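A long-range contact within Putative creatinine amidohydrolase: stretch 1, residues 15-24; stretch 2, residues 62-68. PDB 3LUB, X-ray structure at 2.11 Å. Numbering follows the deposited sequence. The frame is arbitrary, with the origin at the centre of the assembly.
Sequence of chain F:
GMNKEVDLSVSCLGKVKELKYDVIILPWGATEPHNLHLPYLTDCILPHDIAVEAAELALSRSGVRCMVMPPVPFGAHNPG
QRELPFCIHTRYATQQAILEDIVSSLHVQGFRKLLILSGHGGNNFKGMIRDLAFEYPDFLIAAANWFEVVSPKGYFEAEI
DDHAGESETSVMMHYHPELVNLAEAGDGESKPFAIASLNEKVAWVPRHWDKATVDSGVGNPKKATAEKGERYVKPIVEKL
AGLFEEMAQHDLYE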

# COMPACT_ATOMS: atom_id res chain seq x y z
N LYS F 15 -30.82 -1.67 -23.00
CA LYS F 15 -30.45 -2.70 -23.96
C LYS F 15 -29.84 -3.93 -23.29
O LYS F 15 -30.02 -5.06 -23.75
CB LYS F 15 -29.50 -2.14 -25.01
CG LYS F 15 -29.07 -3.18 -26.08
CD LYS F 15 -30.28 -3.67 -26.91
CE LYS F 15 -29.88 -4.38 -28.23
NZ LYS F 15 -29.58 -3.42 -29.34
N VAL F 16 -29.12 -3.74 -22.19
CA VAL F 16 -28.41 -4.87 -21.60
C VAL F 16 -29.16 -5.57 -20.48
O VAL F 16 -28.90 -6.75 -20.23
CB VAL F 16 -27.00 -4.47 -21.12
CG1 VAL F 16 -26.31 -3.65 -22.17
CG2 VAL F 16 -27.06 -3.74 -19.81
N LYS F 17 -30.11 -4.90 -19.84
CA LYS F 17 -30.63 -5.40 -18.56
C LYS F 17 -31.46 -6.72 -18.60
O LYS F 17 -31.58 -7.41 -17.59
CB LYS F 17 -31.38 -4.29 -17.79
CG LYS F 17 -32.74 -3.87 -18.33
CD LYS F 17 -33.59 -3.21 -17.24
CE LYS F 17 -35.07 -3.10 -17.68
NZ LYS F 17 -35.97 -2.44 -16.68
N GLU F 18 -32.01 -7.08 -19.75
CA GLU F 18 -32.76 -8.35 -19.82
C GLU F 18 -32.03 -9.49 -20.59
O GLU F 18 -32.64 -10.50 -20.97
CB GLU F 18 -34.14 -8.07 -20.40
CG GLU F 18 -34.99 -7.21 -19.43
CD GLU F 18 -35.91 -6.26 -20.16
OE1 GLU F 18 -36.28 -6.57 -21.32
OE2 GLU F 18 -36.28 -5.21 -19.56
N LEU F 19 -30.72 -9.32 -20.78
CA LEU F 19 -29.94 -10.25 -21.58
C LEU F 19 -28.95 -10.99 -20.73
O LEU F 19 -28.43 -10.45 -19.77
CB LEU F 19 -29.19 -9.50 -22.67
CG LEU F 19 -30.03 -8.83 -23.74
CD1 LEU F 19 -29.04 -8.22 -24.67
CD2 LEU F 19 -30.93 -9.83 -24.46
N LYS F 20 -28.71 -12.23 -21.09
CA LYS F 20 -27.73 -13.07 -20.40
C LYS F 20 -26.37 -12.94 -21.05
O LYS F 20 -26.24 -13.18 -22.26
CB LYS F 20 -28.13 -14.54 -20.44
CG LYS F 20 -27.47 -15.33 -19.30
CD LYS F 20 -27.30 -16.81 -19.55
CE LYS F 20 -26.17 -17.34 -18.67
NZ LYS F 20 -26.20 -16.76 -17.27
N TYR F 21 -25.37 -12.58 -20.26
CA TYR F 21 -24.00 -12.50 -20.77
C TYR F 21 -23.19 -13.63 -20.17
O TYR F 21 -23.28 -13.92 -18.99
CB TYR F 21 -23.37 -11.12 -20.48
CG TYR F 21 -23.98 -10.03 -21.31
CD1 TYR F 21 -25.13 -9.37 -20.90
CD2 TYR F 21 -23.44 -9.66 -22.51
CE1 TYR F 21 -25.71 -8.40 -21.68
CE2 TYR F 21 -24.00 -8.66 -23.27
CZ TYR F 21 -25.16 -8.05 -22.85
OH TYR F 21 -25.78 -7.08 -23.62
N ASP F 22 -22.41 -14.27 -21.03
CA ASP F 22 -21.60 -15.44 -20.67
C ASP F 22 -20.15 -15.07 -20.35
O ASP F 22 -19.60 -15.49 -19.31
CB ASP F 22 -21.60 -16.43 -21.84
CG ASP F 22 -22.97 -17.00 -22.11
OD1 ASP F 22 -23.48 -17.68 -21.21
OD2 ASP F 22 -23.54 -16.74 -23.21
N VAL F 23 -19.54 -14.31 -21.25
CA VAL F 23 -18.12 -13.91 -21.09
C VAL F 23 -17.97 -12.41 -21.14
O VAL F 23 -18.70 -11.78 -21.87
CB VAL F 23 -17.24 -14.58 -22.16
CG1 VAL F 23 -15.75 -14.35 -21.88
CG2 VAL F 23 -17.59 -16.07 -22.26
N ILE F 24 -17.06 -11.85 -20.34
CA ILE F 24 -16.71 -10.41 -20.39
C ILE F 24 -15.34 -10.28 -21.04
O ILE F 24 -14.43 -11.05 -20.76
CB ILE F 24 -16.68 -9.74 -18.96
CG1 ILE F 24 -17.94 -10.10 -18.12
CG2 ILE F 24 -16.42 -8.22 -19.04
CD1 ILE F 24 -19.27 -9.92 -18.80
N SER F 62 -23.25 -19.03 -32.42
CA SER F 62 -23.57 -19.96 -31.32
C SER F 62 -24.56 -19.46 -30.30
O SER F 62 -24.92 -20.19 -29.38
CB SER F 62 -22.31 -20.32 -30.52
OG SER F 62 -21.26 -20.73 -31.38
N GLY F 63 -24.98 -18.21 -30.41
CA GLY F 63 -25.84 -17.62 -29.37
C GLY F 63 -25.11 -17.35 -28.07
O GLY F 63 -25.72 -17.10 -27.03
N VAL F 64 -23.78 -17.40 -28.09
CA VAL F 64 -22.99 -17.06 -26.92
C VAL F 64 -22.81 -15.55 -26.93
O VAL F 64 -22.34 -15.00 -27.92
CB VAL F 64 -21.65 -17.80 -26.92
CG1 VAL F 64 -20.72 -17.20 -25.86
CG2 VAL F 64 -21.89 -19.29 -26.66
N ARG F 65 -23.20 -14.90 -25.84
CA ARG F 65 -23.23 -13.44 -25.74
C ARG F 65 -22.19 -12.90 -24.78
O ARG F 65 -22.24 -13.19 -23.58
CB ARG F 65 -24.61 -12.97 -25.26
CG ARG F 65 -24.79 -11.46 -25.45
CD ARG F 65 -26.10 -10.94 -24.89
NE ARG F 65 -27.21 -11.25 -25.78
CZ ARG F 65 -28.10 -12.23 -25.59
NH1 ARG F 65 -28.05 -13.02 -24.55
NH2 ARG F 65 -29.07 -12.39 -26.47
N CYS F 66 -21.28 -12.08 -25.32
CA CYS F 66 -20.19 -11.50 -24.57
C CYS F 66 -20.32 -9.98 -24.52
O CYS F 66 -20.88 -9.35 -25.43
CB CYS F 66 -18.87 -11.91 -25.21
SG CYS F 66 -18.71 -13.72 -25.45
N MSE F 67 -19.83 -9.39 -23.45
CA MSE F 67 -19.78 -7.93 -23.37
C MSE F 67 -18.35 -7.48 -23.52
O MSE F 67 -17.49 -7.89 -22.75
CB MSE F 67 -20.30 -7.45 -22.02
CG MSE F 67 -20.40 -5.92 -21.88
SE MSE F 67 -21.25 -5.01 -23.39
CE MSE F 67 -23.08 -4.73 -22.70
N VAL F 68 -18.12 -6.55 -24.44
CA VAL F 68 -16.84 -5.87 -24.52
C VAL F 68 -16.85 -4.57 -23.72
O VAL F 68 -17.60 -3.64 -24.02
CB VAL F 68 -16.42 -5.62 -25.96
CG1 VAL F 68 -14.98 -4.98 -26.02
CG2 VAL F 68 -16.47 -6.90 -26.74
O HOH W 1 -26.13 -16.52 -23.66

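Near their C-terminal ends the two stretches run side by side as parallel strands, burying 570 Å² in all. Val-16, in a helical segment, begins the contact: its CG1 lies 3.4 Å from CE of Met-67, a selenomethionine, in apolar packing. A type I turn from Val-16 to Leu-19 follows, closed by a backbone hydrogen bond from Leu-19 N to Val-16 O (3.2 Å). Leu-19 then lays CD1 over one face of the Arg-65 guanidinium, 3.7 Å from NE. Lys-20 contributes its carbonyl: Arg-65 NH1 donates to Lys-20 O at 2.9 Å, near the guanidinium plane, where the N-H groups point. The CA-to-CB bond of Lys-20 points sideways.

Tyr-21 receives the aliphatic part of Arg-65. CD of Arg-65 sits over the ring face, 3.5 Å from Tyr-21 CE2, a CH-pi contact. Met-67 CB packs 3.9 Å from Tyr-21 CD2.

Asp-22 grips Arg-65 twice. Asp-22 N donates to Arg-65 O (2.8 Å), and Arg-65 N donates to Asp-22 OD2 (3.2 Å). A water also donates to OD2 and, weakly, to Gly-63 O.

Val-23 O accepts from Met-67 N (3.1 Å). Val-23 CB meets Cys-66 SG at 3.7 Å. On the other sheet face, Ile-24 CD1 lies 4.2 Å from Met-67 CB.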